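Local coordinates for transcriptional regulator (Pseudomonas aeruginosa, PDB 3E7Q), which probably binds DNA at cis-regulatory sites as a TetR-family transcriptional regulator, most likely a repressor, through an N-terminal helix-turn-helix domain, at residues Leu24-Phe32 against Gln108-Ala119; Tyr137-Arg146 against Ala159-Leu170. All coordinates share one frame; numbering follows the deposited sequence.

Contact 1: Leu24-Phe32 against Gln108-Ala119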
loop_
_atom_site.group_PDB
_atom_site.type_symbol
_atom_site.label_atom_id
_atom_site.label_comp_id
_atom_site.label_asym_id
_atom_site.label_seq_id
_atom_site.Cartn_x
_atom_site.Cartn_y
_atom_site.Cartn_z
ATOM N N LEU B 24 3.416 0.412 -18.988
ATOM C CA LEU B 24 2.590 0.971 -17.913
ATOM C C LEU B 24 1.071 0.982 -18.233
ATOM O O LEU B 24 0.246 0.803 -17.326
ATOM C CB LEU B 24 3.062 2.366 -17.514
ATOM C CG LEU B 24 4.498 2.466 -16.955
ATOM C CD1 LEU B 24 4.925 3.916 -17.042
ATOM C CD2 LEU B 24 4.582 1.852 -15.533
ATOM N N ALA B 25 0.731 1.183 -19.502
ATOM C CA ALA B 25 -0.665 1.268 -19.988
ATOM C C ALA B 25 -1.263 -0.088 -20.025
ATOM O O ALA B 25 -2.403 -0.288 -19.615
ATOM C CB ALA B 25 -0.760 1.945 -21.440
ATOM N N CYS B 26 -0.485 -1.038 -20.511
ATOM C CA CYS B 26 -0.891 -2.432 -20.418
ATOM C C CYS B 26 -1.109 -2.953 -18.987
ATOM O O CYS B 26 -2.070 -3.718 -18.758
ATOM C CB CYS B 26 0.104 -3.304 -21.137
ATOM S SG CYS B 26 -0.325 -5.003 -21.011
ATOM N N LEU B 27 -0.235 -2.568 -18.042
ATOM C CA LEU B 27 -0.395 -2.965 -16.662
ATOM C C LEU B 27 -1.668 -2.387 -16.033
ATOM O O LEU B 27 -2.347 -3.067 -15.246
ATOM C CB LEU B 27 0.802 -2.515 -15.822
ATOM C CG LEU B 27 2.151 -3.189 -16.036
ATOM C CD1 LEU B 27 3.188 -2.390 -15.288
ATOM C CD2 LEU B 27 2.175 -4.692 -15.647
ATOM N N LYS B 28 -1.955 -1.125 -16.363
ATOM C CA LYS B 28 -3.141 -0.418 -15.894
ATOM C C LYS B 28 -4.404 -1.027 -16.444
ATOM O O LYS B 28 -5.412 -0.964 -15.761
ATOM C CB LYS B 28 -3.072 1.095 -16.213
ATOM C CG LYS B 28 -4.417 1.886 -16.060
ATOM C CD LYS B 28 -4.218 3.369 -15.697
ATOM C CE LYS B 28 -5.566 4.158 -15.817
ATOM N NZ LYS B 28 -5.544 5.538 -15.174
ATOM N N ARG B 29 -4.342 -1.670 -17.616
ATOM C CA ARG B 29 -5.527 -2.274 -18.254
ATOM C C ARG B 29 -5.710 -3.787 -18.030
ATOM O O ARG B 29 -6.843 -4.280 -17.999
ATOM C CB ARG B 29 -5.476 -2.005 -19.770
ATOM C CG ARG B 29 -6.392 -2.856 -20.642
ATOM C CD ARG B 29 -6.073 -2.630 -22.058
ATOM N NE ARG B 29 -6.325 -1.239 -22.436
ATOM C CZ ARG B 29 -7.365 -0.809 -23.164
ATOM N NH1 ARG B 29 -8.288 -1.658 -23.623
ATOM N NH2 ARG B 29 -7.480 0.494 -23.436
ATOM N N HIS B 30 -4.623 -4.537 -17.887
ATOM C CA HIS B 30 -4.742 -5.973 -17.806
ATOM C C HIS B 30 -4.271 -6.530 -16.502
ATOM O O HIS B 30 -4.398 -7.726 -16.276
ATOM C CB HIS B 30 -3.962 -6.634 -18.938
ATOM C CG HIS B 30 -4.443 -6.244 -20.292
ATOM N ND1 HIS B 30 -5.699 -6.582 -20.759
ATOM C CD2 HIS B 30 -3.849 -5.531 -21.280
ATOM C CE1 HIS B 30 -5.850 -6.103 -21.981
ATOM N NE2 HIS B 30 -4.741 -5.468 -22.326
ATOM N N GLY B 31 -3.698 -5.696 -15.648
ATOM C CA GLY B 31 -2.877 -6.204 -14.537
ATOM C C GLY B 31 -1.564 -6.864 -14.979
ATOM O O GLY B 31 -1.316 -7.117 -16.153
ATOM N N PHE B 32 -0.707 -7.155 -14.010
ATOM C CA PHE B 32 0.530 -7.869 -14.319
ATOM C C PHE B 32 0.263 -9.245 -14.828
ATOM O O PHE B 32 0.875 -9.658 -15.807
ATOM C CB PHE B 32 1.461 -7.982 -13.128
ATOM C CG PHE B 32 2.672 -8.862 -13.392
ATOM C CD1 PHE B 32 3.751 -8.385 -14.096
ATOM C CD2 PHE B 32 2.708 -10.192 -12.941
ATOM C CE1 PHE B 32 4.866 -9.196 -14.337
ATOM C CE2 PHE B 32 3.807 -11.013 -13.214
ATOM C CZ PHE B 32 4.895 -10.505 -13.882
ATOM N N GLN B 108 -2.916 8.660 -11.204
ATOM C CA GLN B 108 -2.934 7.829 -12.399
ATOM C C GLN B 108 -2.025 6.649 -12.298
ATOM O O GLN B 108 -2.341 5.600 -12.831
ATOM C CB GLN B 108 -2.562 8.606 -13.666
ATOM C CG GLN B 108 -2.832 7.765 -14.961
ATOM C CD GLN B 108 -2.889 8.611 -16.220
ATOM O OE1 GLN B 108 -3.198 9.822 -16.175
ATOM N NE2 GLN B 108 -2.606 7.977 -17.359
ATOM N N LEU B 109 -0.899 6.810 -11.619
ATOM C CA LEU B 109 0.092 5.760 -11.540
ATOM C C LEU B 109 -0.189 4.690 -10.470
ATOM O O LEU B 109 0.542 3.686 -10.417
ATOM C CB LEU B 109 1.471 6.362 -11.270
ATOM C CG LEU B 109 2.280 6.892 -12.448
ATOM C CD1 LEU B 109 3.572 7.529 -11.898
ATOM C CD2 LEU B 109 2.583 5.824 -13.478
ATOM N N LEU B 110 -1.196 4.897 -9.610
ATOM C CA LEU B 110 -1.504 3.965 -8.516
ATOM C C LEU B 110 -1.597 2.548 -9.054
ATOM O O LEU B 110 -1.008 1.626 -8.506
ATOM C CB LEU B 110 -2.812 4.340 -7.819
ATOM C CG LEU B 110 -3.405 3.330 -6.820
ATOM C CD1 LEU B 110 -2.612 3.324 -5.566
ATOM C CD2 LEU B 110 -4.899 3.615 -6.512
ATOM N N ASP B 111 -2.307 2.410 -10.166
ATOM C CA ASP B 111 -2.515 1.125 -10.803
ATOM C C ASP B 111 -1.203 0.431 -11.181
ATOM O O ASP B 111 -1.106 -0.810 -11.115
ATOM C CB ASP B 111 -3.376 1.273 -12.083
ATOM C CG ASP B 111 -4.427 2.425 -12.002
ATOM O OD1 ASP B 111 -5.642 2.095 -12.218
ATOM O OD2 ASP B 111 -4.034 3.621 -11.767
ATOM N N ALA B 112 -0.220 1.238 -11.595
ATOM C CA ALA B 112 1.090 0.747 -12.003
ATOM C C ALA B 112 1.855 0.181 -10.801
ATOM O O ALA B 112 2.334 -0.931 -10.848
ATOM C CB ALA B 112 1.896 1.847 -12.674
ATOM N N TRP B 113 1.914 0.936 -9.720
ATOM C CA TRP B 113 2.532 0.448 -8.473
ATOM C C TRP B 113 1.870 -0.805 -7.923
ATOM O O TRP B 113 2.556 -1.734 -7.471
ATOM C CB TRP B 113 2.510 1.537 -7.409
ATOM C CG TRP B 113 3.405 2.571 -7.728
ATOM C CD1 TRP B 113 3.138 3.686 -8.510
ATOM C CD2 TRP B 113 4.784 2.641 -7.363
ATOM N NE1 TRP B 113 4.268 4.446 -8.618
ATOM C CE2 TRP B 113 5.296 3.843 -7.930
ATOM C CE3 TRP B 113 5.635 1.815 -6.604
ATOM C CZ2 TRP B 113 6.631 4.259 -7.754
ATOM C CZ3 TRP B 113 6.968 2.211 -6.426
ATOM C CH2 TRP B 113 7.456 3.426 -7.003
ATOM N N LEU B 114 0.544 -0.854 -8.008
ATOM C CA LEU B 114 -0.175 -2.003 -7.544
ATOM C C LEU B 114 0.212 -3.287 -8.333
ATOM O O LEU B 114 0.396 -4.355 -7.777
ATOM C CB LEU B 114 -1.662 -1.723 -7.573
ATOM C CG LEU B 114 -2.264 -0.743 -6.558
ATOM C CD1 LEU B 114 -3.733 -0.631 -6.917
ATOM C CD2 LEU B 114 -2.131 -1.216 -5.164
ATOM N N ALA B 115 0.415 -3.118 -9.626
ATOM C CA ALA B 115 0.827 -4.183 -10.511
ATOM C C ALA B 115 2.288 -4.603 -10.222
ATOM O O ALA B 115 2.581 -5.806 -10.219
ATOM C CB ALA B 115 0.627 -3.761 -12.005
ATOM N N PHE B 116 3.185 -3.638 -9.981
ATOM C CA PHE B 116 4.594 -3.954 -9.602
ATOM C C PHE B 116 4.709 -4.745 -8.291
ATOM O O PHE B 116 5.452 -5.721 -8.157
ATOM C CB PHE B 116 5.410 -2.668 -9.426
ATOM C CG PHE B 116 5.547 -1.796 -10.680
ATOM C CD1 PHE B 116 5.740 -2.336 -11.930
ATOM C CD2 PHE B 116 5.569 -0.418 -10.545
ATOM C CE1 PHE B 116 5.907 -1.538 -13.043
ATOM C CE2 PHE B 116 5.724 0.393 -11.638
ATOM C CZ PHE B 116 5.892 -0.193 -12.920
ATOM N N TRP B 117 3.986 -4.280 -7.297
ATOM C CA TRP B 117 3.961 -4.907 -6.014
ATOM C C TRP B 117 3.407 -6.318 -6.035
ATOM O O TRP B 117 3.772 -7.127 -5.209
ATOM C CB TRP B 117 3.126 -4.049 -5.112
ATOM C CG TRP B 117 3.757 -2.794 -4.747
ATOM C CD1 TRP B 117 5.087 -2.513 -4.770
ATOM C CD2 TRP B 117 3.109 -1.627 -4.246
ATOM N NE1 TRP B 117 5.296 -1.265 -4.303
ATOM C CE2 TRP B 117 4.115 -0.707 -3.933
ATOM C CE3 TRP B 117 1.781 -1.292 -3.983
ATOM C CZ2 TRP B 117 3.836 0.570 -3.432
ATOM C CZ3 TRP B 117 1.495 -0.061 -3.498
ATOM C CH2 TRP B 117 2.520 0.866 -3.203
ATOM N N GLY B 118 2.493 -6.620 -6.960
ATOM C CA GLY B 118 1.991 -7.984 -7.091
ATOM C C GLY B 118 3.012 -8.891 -7.753
ATOM O O GLY B 118 3.065 -10.071 -7.457
ATOM N N ALA B 119 3.802 -8.343 -8.664
ATOM C CA ALA B 119 4.870 -9.071 -9.310
ATOM C C ALA B 119 6.085 -9.303 -8.373
ATOM O O ALA B 119 6.927 -10.118 -8.700
ATOM C CB ALA B 119 5.287 -8.346 -10.547
#
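The CB-CG bond of Phe32 turns away from the backbone N (chi1 173°) and lays one ring face against Ala119, whereas Leu24 and Leu27 hold CG beside the backbone N and send their methyl ends to the ring of Phe116. The Phe32-Ala119 pair is a CH-pi contact: Ala119 CB stands 3.7 Å from the centroid of the Phe32 ring, almost exactly on the ring normal. A methyl suits this place, being small enough to sit over the middle of the ring and touch all six carbons about equally. At Phe116 the approach is oblique, with Leu24 CD2 3.6 Å from Phe116 CZ and Leu27 CD1 3.6 Å from Phe116 CE1. Alanines of 108-119 face the leucines: Ala115 CB lies 4.0 Å from Leu27 CB, and Ala112 CB 3.9 Å from Leu24 CD2. Such short side chains are consistent with axes only 8.5 Å apart, crossing at 65°. The solvent-facing border is polar. The extended chain of Lys28 runs across Asp111, its CD 3.8 Å from Asp111 CG, but Lys28 NZ and Asp111 OD2 are 4.2 Å apart, too far for a salt bridge, so any attraction is probably modest. No hydrogen bond joins the segments. The contact fastens helix 12-34 of the DNA-binding domain to helix 110-120 of the C-terminal domain, beside helix 58-82, whose Tyr66 stacks on Phe116 and whose Val69 touches Leu24; helix 37-44 packs against helix 12-34 through Cys26 and His30.

Contact 2: Tyr137-Arg146 against Ala159-Leu170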
loop_
_atom_site.group_PDB
_atom_site.type_symbol
_atom_site.label_atom_id
_atom_site.label_comp_id
_atom_site.label_asym_id
_atom_site.label_seq_id
_atom_site.Cartn_x
_atom_site.Cartn_y
_atom_site.Cartn_z
ATOM N N TYR B 137 15.476 4.790 -1.223
ATOM C CA TYR B 137 14.497 5.697 -0.678
ATOM C C TYR B 137 14.748 5.915 0.839
ATOM O O TYR B 137 14.884 7.072 1.351
ATOM C CB TYR B 137 13.099 5.137 -0.985
ATOM C CG TYR B 137 11.939 5.991 -0.518
ATOM C CD1 TYR B 137 11.433 7.012 -1.311
ATOM C CD2 TYR B 137 11.356 5.768 0.708
ATOM C CE1 TYR B 137 10.380 7.769 -0.897
ATOM C CE2 TYR B 137 10.323 6.565 1.179
ATOM C CZ TYR B 137 9.837 7.564 0.373
ATOM O OH TYR B 137 8.775 8.286 0.814
ATOM N N ARG B 138 14.855 4.808 1.548
ATOM C CA ARG B 138 15.218 4.840 2.990
ATOM C C ARG B 138 16.607 5.451 3.284
ATOM O O ARG B 138 16.748 6.120 4.289
ATOM C CB ARG B 138 15.106 3.440 3.633
ATOM C CG ARG B 138 13.671 2.989 3.872
ATOM C CD ARG B 138 13.598 1.657 4.556
ATOM N NE ARG B 138 14.145 0.602 3.680
ATOM C CZ ARG B 138 15.102 -0.258 4.007
ATOM N NH1 ARG B 138 15.639 -0.282 5.206
ATOM N NH2 ARG B 138 15.519 -1.122 3.121
ATOM N N ALA B 139 17.627 5.146 2.478
ATOM C CA ALA B 139 18.981 5.696 2.658
ATOM C C ALA B 139 18.884 7.223 2.619
ATOM O O ALA B 139 19.529 7.891 3.423
ATOM C CB ALA B 139 19.967 5.198 1.568
ATOM N N LEU B 140 18.077 7.773 1.699
ATOM C CA LEU B 140 17.894 9.238 1.628
ATOM C C LEU B 140 17.344 9.809 2.925
ATOM O O LEU B 140 17.776 10.887 3.393
ATOM C CB LEU B 140 16.898 9.573 0.548
ATOM C CG LEU B 140 17.014 10.807 -0.310
ATOM C CD1 LEU B 140 18.404 10.866 -1.022
ATOM C CD2 LEU B 140 15.906 10.717 -1.317
ATOM N N LEU B 141 16.340 9.120 3.462
ATOM C CA LEU B 141 15.698 9.539 4.696
ATOM C C LEU B 141 16.589 9.266 5.908
ATOM O O LEU B 141 16.562 10.049 6.840
ATOM C CB LEU B 141 14.302 8.917 4.866
ATOM C CG LEU B 141 13.183 9.454 3.982
ATOM C CD1 LEU B 141 12.005 8.512 4.008
ATOM C CD2 LEU B 141 12.787 10.898 4.432
ATOM N N VAL B 142 17.419 8.222 5.884
ATOM C CA VAL B 142 18.331 8.027 7.011
ATOM C C VAL B 142 19.375 9.114 7.113
ATOM O O VAL B 142 19.717 9.474 8.226
ATOM C CB VAL B 142 19.006 6.594 7.249
ATOM C CG1 VAL B 142 18.332 5.441 6.550
ATOM C CG2 VAL B 142 20.581 6.630 7.137
ATOM N N GLY B 143 19.874 9.623 5.972
ATOM C CA GLY B 143 20.879 10.695 5.966
ATOM C C GLY B 143 20.360 11.964 6.608
ATOM O O GLY B 143 21.078 12.648 7.356
ATOM N N VAL B 144 19.109 12.323 6.315
ATOM C CA VAL B 144 18.558 13.543 6.907
ATOM C C VAL B 144 18.089 13.328 8.377
ATOM O O VAL B 144 18.184 14.231 9.176
ATOM C CB VAL B 144 17.559 14.328 5.946
ATOM C CG1 VAL B 144 16.650 13.480 5.219
ATOM C CG2 VAL B 144 16.769 15.379 6.734
ATOM N N LEU B 145 17.640 12.127 8.735
ATOM C CA LEU B 145 17.282 11.810 10.105
ATOM C C LEU B 145 18.507 11.785 11.005
ATOM O O LEU B 145 18.406 12.153 12.169
ATOM C CB LEU B 145 16.513 10.527 10.185
ATOM C CG LEU B 145 15.119 10.623 9.574
ATOM C CD1 LEU B 145 14.536 9.243 9.467
ATOM C CD2 LEU B 145 14.275 11.561 10.429
ATOM N N ARG B 146 19.655 11.421 10.424
ATOM C CA ARG B 146 20.934 11.531 11.105
ATOM C C ARG B 146 21.398 12.927 11.306
ATOM O O ARG B 146 21.934 13.223 12.353
ATOM C CB ARG B 146 22.016 10.833 10.345
ATOM C CG ARG B 146 21.848 9.367 10.494
ATOM C CD ARG B 146 23.056 8.631 10.070
ATOM N NE ARG B 146 22.817 7.267 10.440
ATOM C CZ ARG B 146 23.230 6.234 9.745
ATOM N NH1 ARG B 146 23.918 6.433 8.625
ATOM N NH2 ARG B 146 22.907 5.010 10.165
ATOM N N ALA B 159 18.449 5.673 13.350
ATOM C CA ALA B 159 17.995 6.377 12.186
ATOM C C ALA B 159 17.488 5.425 11.119
ATOM O O ALA B 159 16.601 5.791 10.380
ATOM C CB ALA B 159 19.125 7.371 11.632
ATOM N N GLU B 160 17.982 4.183 11.081
ATOM C CA GLU B 160 17.486 3.152 10.141
ATOM C C GLU B 160 16.031 2.738 10.427
ATOM O O GLU B 160 15.173 2.699 9.518
ATOM C CB GLU B 160 18.403 1.916 10.179
ATOM C CG GLU B 160 19.850 2.147 9.711
ATOM C CD GLU B 160 20.762 0.918 9.952
ATOM O OE1 GLU B 160 20.268 -0.240 9.814
ATOM O OE2 GLU B 160 21.985 1.078 10.280
ATOM N N LEU B 161 15.736 2.486 11.705
ATOM C CA LEU B 161 14.413 2.152 12.116
ATOM C C LEU B 161 13.465 3.302 12.002
ATOM O O LEU B 161 12.345 3.099 11.513
ATOM C CB LEU B 161 14.406 1.539 13.511
ATOM C CG LEU B 161 13.158 0.744 13.905
ATOM C CD1 LEU B 161 13.002 -0.572 13.071
ATOM C CD2 LEU B 161 13.203 0.530 15.374
ATOM N N ALA B 162 13.941 4.510 12.374
ATOM C CA ALA B 162 13.218 5.764 12.165
ATOM C C ALA B 162 12.855 5.962 10.695
ATOM O O ALA B 162 11.752 6.382 10.363
ATOM C CB ALA B 162 14.028 6.955 12.739
ATOM N N ALA B 163 13.780 5.658 9.798
ATOM C CA ALA B 163 13.531 5.822 8.367
ATOM C C ALA B 163 12.468 4.799 7.851
ATOM O O ALA B 163 11.660 5.123 7.022
ATOM C CB ALA B 163 14.846 5.771 7.574
ATOM N N ILE B 164 12.467 3.580 8.350
ATOM C CA ILE B 164 11.430 2.651 8.043
ATOM C C ILE B 164 10.055 3.198 8.501
ATOM O O ILE B 164 9.073 3.070 7.775
ATOM C CB ILE B 164 11.681 1.221 8.660
ATOM C CG1 ILE B 164 12.825 0.529 7.922
ATOM C CG2 ILE B 164 10.330 0.366 8.717
ATOM C CD1 ILE B 164 13.554 -0.558 8.725
ATOM N N SER B 165 9.998 3.851 9.646
ATOM C CA SER B 165 8.741 4.380 10.176
ATOM C C SER B 165 8.192 5.496 9.296
ATOM O O SER B 165 7.000 5.544 8.940
ATOM C CB SER B 165 8.980 4.900 11.600
ATOM O OG SER B 165 7.788 5.423 12.185
ATOM N N LEU B 166 9.054 6.458 9.023
ATOM C CA LEU B 166 8.699 7.547 8.177
ATOM C C LEU B 166 8.317 7.114 6.705
ATOM O O LEU B 166 7.343 7.636 6.154
ATOM C CB LEU B 166 9.817 8.617 8.190
ATOM C CG LEU B 166 9.479 9.930 7.453
ATOM C CD1 LEU B 166 8.145 10.588 8.000
ATOM C CD2 LEU B 166 10.681 10.899 7.479
ATOM N N SER B 167 9.089 6.224 6.083
ATOM C CA SER B 167 8.712 5.647 4.784
ATOM C C SER B 167 7.357 4.949 4.826
ATOM O O SER B 167 6.551 5.121 3.932
ATOM C CB SER B 167 9.747 4.625 4.287
ATOM O OG SER B 167 11.008 5.261 4.250
ATOM N N ALA B 168 7.129 4.165 5.857
ATOM C CA ALA B 168 5.857 3.533 6.060
ATOM C C ALA B 168 4.690 4.536 6.105
ATOM O O ALA B 168 3.675 4.337 5.445
ATOM C CB ALA B 168 5.914 2.612 7.300
ATOM N N LEU B 169 4.856 5.636 6.835
ATOM C CA LEU B 169 3.837 6.678 6.953
ATOM C C LEU B 169 3.523 7.336 5.620
ATOM O O LEU B 169 2.356 7.504 5.275
ATOM C CB LEU B 169 4.236 7.746 7.947
ATOM C CG LEU B 169 3.296 8.965 8.204
ATOM C CD1 LEU B 169 1.941 8.484 8.688
ATOM C CD2 LEU B 169 3.926 9.964 9.194
ATOM N N LEU B 170 4.570 7.698 4.886
ATOM C CA LEU B 170 4.493 8.256 3.534
ATOM C C LEU B 170 3.811 7.360 2.555
ATOM O O LEU B 170 2.891 7.795 1.877
ATOM C CB LEU B 170 5.897 8.638 2.998
ATOM C CG LEU B 170 6.360 9.935 3.640
ATOM C CD1 LEU B 170 7.901 10.027 3.737
ATOM C CD2 LEU B 170 5.756 11.055 2.830
HETATM O O HOH W 1 16.086 2.112 7.020
HETATM O O HOH W 2 21.391 4.332 12.541
#
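The helices cross at 120° with axes 8.6 Å apart, and the nearest CA pair, Val142 and Ala159, is 5.4 Å apart. Knobs-into-holes packing fills the crossing: Ala163 sits among Arg138, Leu141, Val142 and Leu145, its small methyl suiting the close approach, while Leu141 fits among Ala163, Leu166, Ser167 and Leu170. The two arms of Leu141 part company, CD2 reaching Leu166 CD2 at 3.7 Å and CD1 lying 3.4 Å from Ser167 OG. That buried hydroxyl, turned beside its own backbone N (chi1 -56°), donates to Ala163 O at 2.9 Å, so a polar atom is satisfied within its helix while Tyr137 meets it with the ring edge. At one border Arg138 lies alongside Ile164, with Arg138 CD 3.6 Å from Ile164 CG1, and a water links Arg138 NH1 to Glu160 O. Arg146 lays its CG on Ala159 CB at 3.6 Å; its NH2 stays 4.0 Å from Glu160 OE2, short of a salt bridge. This join of helices 124-152 and 159-179 is flanked by helix 88-99, touching Leu170 and Val144, and helix 186-204, whose Trp196 meets Leu166; Ile192 of the second subunit packs on Ile164.

Contact 1 joins two domains and contact 2 lies within one: the first sets helix 12-34 against helix 110-120, the second pairs helices 124-152 and 159-179 inside the C-terminal domain. Their centres are 26 Å apart, on opposite sides of the chain's centre, and they share no helix, although helix 124-152 follows helix 110-120 in the chain. Contact 1 is partly buried and relies on two phenylalanine rings, leucines and alanines; contact 2 is the more buried and larger, built on interlocking, mostly aliphatic side chains around one buried serine hydroxyl, with a water bridge at its border. Neither has a direct hydrogen bond or salt bridge between its segments, and both come within reach of the second subunit.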